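PDB 3CRY: gamma-glutamyl cyclotransferase from Homo sapiens, which catalyses the release of 5-oxoproline from gamma-glutamyl dipeptides, a step that may contribute to glutathione homeostasis, and can trigger cytochrome c release from mitochondria. Local coordinates for residues 152-155 against 156-159. The protein carries 1 engineered substitution. Residues are numbered along the deposited sequence; the frame is centred on the assembly and turned at random.
Sequences LPLE and YQEK
Two donors grip O of L154: N of E158, 3.0 Å away, and a water that also donates to OE2 of E158, bridging backbone and carboxylate. That same OE2 forms a salt bridge with K161. Q157, the residue before, is held twice. Its backbone N meets O of P153 almost head-on, while its side-chain NE2 reaches O of L152 at 2.9 Å in a nearly straight bond (167°). CG lies beside the backbone N (chi1 -67°) and the chain then runs extended, which carries the amide back to the residue before P153; O of L152 sits in the amide plane of Q157, though NE2 is tilted from the carbonyl's own plane. Replaced by an alanine, this glutamine is likely to leave O of L152 without its side-chain donor and the turn before the helix freer to shift. On the buried side, CD2 of L152 packs obliquely on the Y156 ring, 3.8 Å from its CD2, the two side chains lying alongside each other against W80 of strand 77-87. This is a helix N-terminus with P153 at the N-cap position, starting helix 154-161 beside the five-stranded sheet, near the inferred substrate-binding residue Y22.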
loop_
_atom_site.group_PDB
_atom_site.type_symbol
_atom_site.label_atom_id
_atom_site.label_comp_id
_atom_site.label_asym_id
_atom_site.label_seq_id
_atom_site.Cartn_x
_atom_site.Cartn_y
_atom_site.Cartn_z
ATOM N N LEU A 152 16.557 -8.361 -16.335
ATOM C CA LEU A 152 16.638 -7.047 -15.667
ATOM C C LEU A 152 17.987 -6.390 -16.028
ATOM O O LEU A 152 18.948 -7.096 -16.350
ATOM C CB LEU A 152 16.476 -7.193 -14.146
ATOM C CG LEU A 152 15.049 -7.167 -13.589
ATOM C CD1 LEU A 152 14.097 -8.120 -14.237
ATOM C CD2 LEU A 152 15.076 -7.359 -12.087
ATOM N N PRO A 153 18.060 -5.039 -16.004
ATOM C CA PRO A 153 19.327 -4.374 -16.369
ATOM C C PRO A 153 20.528 -4.902 -15.581
ATOM O O PRO A 153 20.428 -5.177 -14.380
ATOM C CB PRO A 153 19.040 -2.883 -16.082
ATOM C CG PRO A 153 17.532 -2.777 -16.336
ATOM C CD PRO A 153 17.009 -4.055 -15.676
ATOM N N LEU A 154 21.666 -5.058 -16.258
ATOM C CA LEU A 154 22.805 -5.708 -15.614
ATOM C C LEU A 154 23.277 -4.942 -14.385
ATOM O O LEU A 154 23.742 -5.552 -13.418
ATOM C CB LEU A 154 23.961 -5.952 -16.617
ATOM C CG LEU A 154 23.605 -6.811 -17.852
ATOM C CD1 LEU A 154 24.520 -6.480 -19.017
ATOM C CD2 LEU A 154 23.637 -8.323 -17.581
ATOM N N GLU A 155 23.157 -3.614 -14.398
ATOM C CA GLU A 155 23.571 -2.852 -13.230
ATOM C C GLU A 155 22.623 -3.050 -12.044
ATOM O O GLU A 155 23.059 -3.030 -10.885
ATOM C CB GLU A 155 23.798 -1.374 -13.532
ATOM C CG GLU A 155 24.434 -0.618 -12.360
ATOM C CD GLU A 155 25.413 -1.460 -11.509
ATOM O OE1 GLU A 155 25.177 -1.555 -10.276
ATOM O OE2 GLU A 155 26.418 -2.008 -12.051
ATOM N N TYR A 156 21.338 -3.285 -12.323
ATOM C CA TYR A 156 20.423 -3.632 -11.235
ATOM C C TYR A 156 20.744 -5.026 -10.697
ATOM O O TYR A 156 20.689 -5.255 -9.491
ATOM C CB TYR A 156 18.955 -3.506 -11.655
ATOM C CG TYR A 156 17.994 -3.664 -10.490
ATOM C CD1 TYR A 156 17.752 -2.595 -9.605
ATOM C CD2 TYR A 156 17.331 -4.874 -10.267
ATOM C CE1 TYR A 156 16.893 -2.722 -8.544
ATOM C CE2 TYR A 156 16.450 -5.020 -9.191
ATOM C CZ TYR A 156 16.230 -3.927 -8.331
ATOM O OH TYR A 156 15.387 -4.031 -7.251
ATOM N N GLN A 157 21.070 -5.967 -11.590
ATOM C CA GLN A 157 21.526 -7.279 -11.159
ATOM C C GLN A 157 22.745 -7.208 -10.215
ATOM O O GLN A 157 22.813 -7.962 -9.247
ATOM C CB GLN A 157 21.846 -8.155 -12.369
ATOM C CG GLN A 157 20.613 -8.518 -13.192
ATOM C CD GLN A 157 20.919 -9.594 -14.219
ATOM O OE1 GLN A 157 21.518 -10.647 -13.903
ATOM N NE2 GLN A 157 20.526 -9.336 -15.462
ATOM N N GLU A 158 23.682 -6.289 -10.489
ATOM C CA GLU A 158 24.820 -6.078 -9.591
ATOM C C GLU A 158 24.400 -5.591 -8.199
ATOM O O GLU A 158 24.942 -6.038 -7.187
ATOM C CB GLU A 158 25.851 -5.127 -10.241
ATOM C CG GLU A 158 26.609 -5.781 -11.401
ATOM C CD GLU A 158 27.321 -7.063 -10.997
ATOM O OE1 GLU A 158 28.134 -7.026 -10.037
ATOM O OE2 GLU A 158 27.048 -8.113 -11.623
ATOM N N LYS A 159 23.413 -4.693 -8.146
ATOM C CA LYS A 159 22.837 -4.258 -6.887
ATOM C C LYS A 159 22.230 -5.444 -6.099
ATOM O O LYS A 159 22.451 -5.579 -4.894
ATOM C CB LYS A 159 21.768 -3.187 -7.119
ATOM C CG LYS A 159 22.292 -1.829 -7.522
ATOM C CD LYS A 159 21.162 -0.774 -7.457
ATOM C CE LYS A 159 20.552 -0.580 -6.036
ATOM N NZ LYS A 159 19.712 0.678 -5.950
HETATM O O HOH W 1 25.166 -8.103 -14.182
#